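Side-chain contacts in DUF192 domain-containing protein (Novosphingobium aromaticivorans, PDB 3M7A), which is of unknown function but belongs to the DUF192 (COG1430) family, folds around a mixed beta-sheet, and is probably exported as a lipoprotein: residues 2-6 and 7-11; 124-127 and 128-132. All blocks are in the same frame, centred on the assembly; numbering follows the deposited sequence.

Interaction 1: residues 2-6 and 7-11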
ATOM      1  N   GLY A   2      20.286  -1.586  11.634  1.00  7.83           N
ATOM      2  CA  GLY A   2      19.047  -2.100  12.181  1.00  8.37           C
ATOM      3  C   GLY A   2      18.977  -3.606  12.347  1.00  6.93           C
ATOM      4  O   GLY A   2      19.795  -4.347  11.786  1.00  7.03           O
ATOM      5  N   THR A   3      17.960  -4.063  13.078  1.00  6.54           N
ATOM      6  CA  THR A   3      17.622  -5.481  13.109  1.00  6.85           C
ATOM      7  C   THR A   3      17.229  -5.930  11.701  1.00  6.43           C
ATOM      8  O   THR A   3      16.533  -5.213  10.979  1.00  7.91           O
ATOM      9  CB  THR A   3      16.486  -5.733  14.111  1.00  8.04           C
ATOM     10  OG1 THR A   3      15.383  -4.879  13.796  1.00  8.74           O
ATOM     11  CG2 THR A   3      16.945  -5.440  15.547  1.00 11.04           C
ATOM     12  N   LYS A   4      17.700  -7.100  11.301  1.00  6.82           N
ATOM     13  CA  LYS A   4      17.428  -7.601   9.953  1.00  7.39           C
ATOM     14  C   LYS A   4      16.027  -8.180   9.905  1.00  7.52           C
ATOM     15  O   LYS A   4      15.775  -9.219  10.480  1.00 10.51           O
ATOM     16  CB  LYS A   4      18.444  -8.666   9.552  1.00  8.35           C
ATOM     17  CG  LYS A   4      18.262  -9.179   8.131  1.00  9.12           C
ATOM     18  CD  LYS A   4      19.370 -10.120   7.666  1.00 12.32           C
ATOM     19  CE  LYS A   4      19.224 -10.477   6.180  1.00 13.45           C
ATOM     20  NZ  LYS A   4      20.391 -11.231   5.564  1.00 15.30           N
ATOM     21  N   THR A   5      15.127  -7.531   9.183  1.00  8.93           N
ATOM     22  CA  THR A   5      13.757  -8.041   9.075  1.00  8.98           C
ATOM     23  C   THR A   5      13.750  -9.095   7.961  1.00  8.07           C
ATOM     24  O   THR A   5      14.028  -8.802   6.792  1.00  9.15           O
ATOM     25  CB  THR A   5      12.758  -6.923   8.712  1.00  9.75           C
ATOM     26  OG1 THR A   5      12.948  -5.783   9.562  1.00  9.96           O
ATOM     27  CG2 THR A   5      11.323  -7.430   8.850  1.00 11.36           C
ATOM     28  N   ALA A   6      13.435 -10.332   8.323  1.00 10.58           N
ATOM     29  CA  ALA A   6      13.446 -11.444   7.361  1.00 12.05           C
ATOM     30  C   ALA A   6      12.580 -11.137   6.124  1.00 12.00           C
ATOM     31  O   ALA A   6      12.990 -11.394   4.995  1.00 12.66           O
ATOM     32  CB  ALA A   6      12.982 -12.722   8.052  1.00 14.99           C
ATOM     33  N   ALA A   7      11.428 -10.517   6.360  1.00 11.04           N
ATOM     34  CA  ALA A   7      10.506 -10.153   5.280  1.00 12.02           C
ATOM     35  C   ALA A   7      11.107  -9.182   4.279  1.00  9.60           C
ATOM     36  O   ALA A   7      10.746  -9.190   3.105  1.00 11.77           O
ATOM     37  CB  ALA A   7       9.234  -9.568   5.848  1.00 12.45           C
ATOM     38  N   GLU A   8      12.013  -8.326   4.748  1.00 10.15           N
ATOM     39  CA  GLU A   8      12.650  -7.384   3.859  1.00 10.01           C
ATOM     40  C   GLU A   8      13.638  -8.067   2.910  1.00  9.93           C
ATOM     41  O   GLU A   8      13.750  -7.696   1.725  1.00 11.94           O
ATOM     42  CB  GLU A   8      13.360  -6.258   4.634  1.00  9.43           C
ATOM     43  CG  GLU A   8      13.967  -5.242   3.671  1.00  9.32           C
ATOM     44  CD  GLU A   8      14.533  -4.011   4.300  1.00  9.87           C
ATOM     45  OE1 GLU A   8      14.266  -3.699   5.482  1.00  8.07           O
ATOM     46  OE2 GLU A   8      15.247  -3.326   3.558  1.00 12.56           O
ATOM     47  N   ALA A   9      14.390  -9.023   3.460  1.00 10.69           N
ATOM     48  CA  ALA A   9      15.466  -9.700   2.753  1.00 11.41           C
ATOM     49  C   ALA A   9      14.977 -10.855   1.875  1.00 12.34           C
ATOM     50  O   ALA A   9      15.645 -11.203   0.894  1.00 13.63           O
ATOM     51  CB  ALA A   9      16.509 -10.225   3.746  1.00 13.34           C
ATOM     52  N   ALA A  10      13.813 -11.415   2.190  1.00 11.14           N
ATOM     53  CA  ALA A  10      13.301 -12.562   1.450  1.00 11.38           C
ATOM     54  C   ALA A  10      13.026 -12.221  -0.013  1.00 12.14           C
ATOM     55  O   ALA A  10      12.511 -11.148  -0.332  1.00 12.23           O
ATOM     56  CB  ALA A  10      12.061 -13.096   2.106  1.00 12.17           C
ATOM     57  N   ALA A  11      13.360 -13.158  -0.902  1.00 12.09           N
ATOM     58  CA  ALA A  11      13.155 -13.010  -2.337  1.00 11.45           C
ATOM     59  C   ALA A  11      11.680 -12.771  -2.676  1.00 10.34           C
ATOM     60  O   ALA A  11      10.781 -13.177  -1.925  1.00 10.77           O
ATOM     61  CB  ALA A  11      13.630 -14.260  -3.056  1.00 13.50           C
TER
HETATM   62  O   HOH W   1      14.674  -4.642   7.991  1.00 12.19           O
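T5 and E8 meet through their polar ends across a single water, and T5 CB lies 4.2 Å from E8 CB. The water is hydrogen-bonded to T5 OG1 at 2.6 Å and donates to E8 OE1 at 2.7 Å, linking hydroxyl and carboxylate that do not touch directly. The chain of E8 is extended, with CG anti to the backbone N (chi1 -177°), which sends the carboxylate out from the helix, with OE1 turned to the T5 side, where the water sits; the other oxygen, OE2, forms a salt bridge with R33.

Backbone bonds close the turn. E8 N binds T5 O at 2.9 Å, and A10 N reaches A6 O at 2.9 Å; A9 N adds weak bonds to both carbonyls. This is a single helical turn, 6-9, near the N-terminus, with T5 at the N-cap position, although its side chain makes no capping bond.

Apolar contacts are sparse. The extended K4 chain brings CE alongside A9 CB at 3.7 Å, a methylene-to-methyl touch on an exposed face. T5, A7 and E8 instead rest on V35 of strand 32-41, while R37 bonds the carbonyl oxygens of A7, A10 and A11.

Interaction 2: residues 124-127 and 128-132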
ATOM      1  N   GLY A 124      -6.497  -1.311   7.909  1.00  4.88           N
ATOM      2  CA  GLY A 124      -7.064  -0.106   8.438  1.00  5.32           C
ATOM      3  C   GLY A 124      -6.544   0.198   9.817  1.00  4.76           C
ATOM      4  O   GLY A 124      -6.529  -0.679  10.689  1.00  5.61           O
ATOM      5  N   GLY A 125      -6.164   1.454  10.026  1.00  4.79           N
ATOM      6  CA  GLY A 125      -5.663   1.931  11.309  1.00  4.42           C
ATOM      7  C   GLY A 125      -4.200   1.667  11.575  1.00  4.80           C
ATOM      8  O   GLY A 125      -3.637   2.158  12.553  1.00  5.83           O
ATOM      9  N   LEU A 126      -3.562   0.870  10.723  1.00  5.01           N
ATOM     10  CA  LEU A 126      -2.209   0.445  10.977  1.00  5.24           C
ATOM     11  C   LEU A 126      -1.203   1.577  10.822  1.00  5.37           C
ATOM     12  O   LEU A 126      -0.194   1.608  11.519  1.00  5.62           O
ATOM     13  CB  LEU A 126      -1.842  -0.814  10.127  1.00  5.99           C
ATOM     14  CG  LEU A 126      -0.508  -1.499  10.414  1.00  6.79           C
ATOM     15  CD1 LEU A 126      -0.407  -1.960  11.879  1.00  6.95           C
ATOM     16  CD2 LEU A 126      -0.339  -2.693   9.478  1.00  7.02           C
ATOM     17  N   ALA A 127      -1.443   2.490   9.881  1.00  5.71           N
ATOM     18  CA  ALA A 127      -0.472   3.579   9.680  1.00  5.45           C
ATOM     19  C   ALA A 127      -0.295   4.364  10.972  1.00  5.51           C
ATOM     20  O   ALA A 127       0.835   4.658  11.365  1.00  6.37           O
ATOM     21  CB  ALA A 127      -0.857   4.492   8.530  1.00  6.79           C
ATOM     22  N   ALA A 128      -1.400   4.710  11.629  1.00  5.28           N
ATOM     23  CA  ALA A 128      -1.299   5.482  12.861  1.00  4.71           C
ATOM     24  C   ALA A 128      -0.712   4.664  14.000  1.00  5.76           C
ATOM     25  O   ALA A 128       0.042   5.182  14.832  1.00  6.70           O
ATOM     26  CB  ALA A 128      -2.674   6.094  13.262  1.00  6.41           C
ATOM     27  N   ARG A 129      -1.058   3.390  14.075  1.00  5.14           N
ATOM     28  CA  ARG A 129      -0.471   2.542  15.115  1.00  5.85           C
ATOM     29  C   ARG A 129       1.055   2.505  14.984  1.00  6.68           C
ATOM     30  O   ARG A 129       1.779   2.528  15.980  1.00  6.97           O
ATOM     31  CB  ARG A 129      -1.031   1.131  15.053  1.00  5.80           C
ATOM     32  CG  ARG A 129      -0.285   0.153  15.981  1.00  7.73           C
ATOM     33  CD  ARG A 129      -0.843  -1.248  15.873  1.00  7.93           C
ATOM     34  NE  ARG A 129      -0.061  -2.201  16.658  1.00  9.22           N
ATOM     35  CZ  ARG A 129      -0.252  -2.492  17.932  1.00  8.07           C
ATOM     36  NH1 ARG A 129      -1.231  -1.941  18.615  1.00  7.29           N
ATOM     37  NH2 ARG A 129       0.560  -3.365  18.532  1.00 11.27           N
ATOM     38  N   LEU A 130       1.529   2.463  13.745  1.00  5.58           N
ATOM     39  CA  LEU A 130       2.961   2.369  13.428  1.00  5.87           C
ATOM     40  C   LEU A 130       3.701   3.685  13.444  1.00  7.11           C
ATOM     41  O   LEU A 130       4.933   3.699  13.597  1.00  9.00           O
ATOM     42  CB  LEU A 130       3.155   1.686  12.069  1.00  6.72           C
ATOM     43  CG  LEU A 130       2.735   0.216  11.995  1.00  6.61           C
ATOM     44  CD1 LEU A 130       2.926  -0.308  10.569  1.00  7.47           C
ATOM     45  CD2 LEU A 130       3.457  -0.655  13.008  1.00  8.87           C
ATOM     46  N   GLY A 131       2.976   4.772  13.268  1.00  6.42           N
ATOM     47  CA  GLY A 131       3.579   6.073  13.149  1.00  8.08           C
ATOM     48  C   GLY A 131       3.975   6.502  11.754  1.00  7.47           C
ATOM     49  O   GLY A 131       4.758   7.444  11.625  1.00  8.77           O
ATOM     50  N   ILE A 132       3.447   5.839  10.731  1.00  7.35           N
ATOM     51  CA  ILE A 132       3.717   6.216   9.343  1.00  8.63           C
ATOM     52  C   ILE A 132       3.053   7.564   9.074  1.00  9.26           C
ATOM     53  O   ILE A 132       1.888   7.780   9.440  1.00 12.10           O
ATOM     54  CB  ILE A 132       3.236   5.110   8.378  1.00  8.55           C
ATOM     55  CG1 ILE A 132       4.078   3.836   8.545  1.00  7.27           C
ATOM     56  CG2 ILE A 132       3.276   5.610   6.927  1.00  9.46           C
ATOM     57  CD1 ILE A 132       3.555   2.617   7.813  1.00  9.43           C
TER
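L126 sends CG anti to its own backbone nitrogen (chi1 -172°), whereas L130, one turn on, holds CG anti to its carbonyl carbon (chi1 -66°), and this pair of different settings brings the two isobutyl groups together at an oblique crossing. L130 CD1 lies 3.6 Å from the branch carbon CG of L126, and L126 CD1 in turn packs against L130 CG at 3.8 Å. Both leucines also rest on F36 of strand 32-41. Replacing L126 by alanine removes CG and both methyls, which is likely to leave L130 CD1 without its closest side-chain neighbour in the turn and to open a gap beside F36. R129, extended from CG to NE, passes the same leucine with its CD 4.1 Å from L126 CD1.

On another side of the helix, the methyl of A127 meets I132 CB at 4.1 Å. Backbone bonds join successive turns: R129 N to G125 O at 3.2 Å, and L130 N to L126 O at 2.9 Å. At the start, D85 accepts from the amides of G125 and A127. At the other end, I132 N bonds A127 O at 2.9 Å and G131 N makes a weak bond to A128 O, with G131 at positive phi as C-prime: a Schellman motif ending helix 126-130.

Overall arrangement
Interactions 1 and 2 are two short helical turns far apart in sequence, the first near the N-terminus and the second between strands 118-123 and 137-139. Their centres lie 20 Å apart and their nearest atoms about 11 Å, so they do not touch. Strand 32-41 relates them: residues 2-11 pack on V35, while residues 124-132 reach H34 and F36, its immediate neighbours in the chain. Interaction 1 is a surface contact about 18 Å from the centre of the chain, whereas interaction 2 lies about 12 Å from it and is partly buried. With the function unknown, neither contact can be tied to an active site; a 1,2-ethanediol, probably from the crystallisation liquor, lies about 3 Å from the side chain of R129.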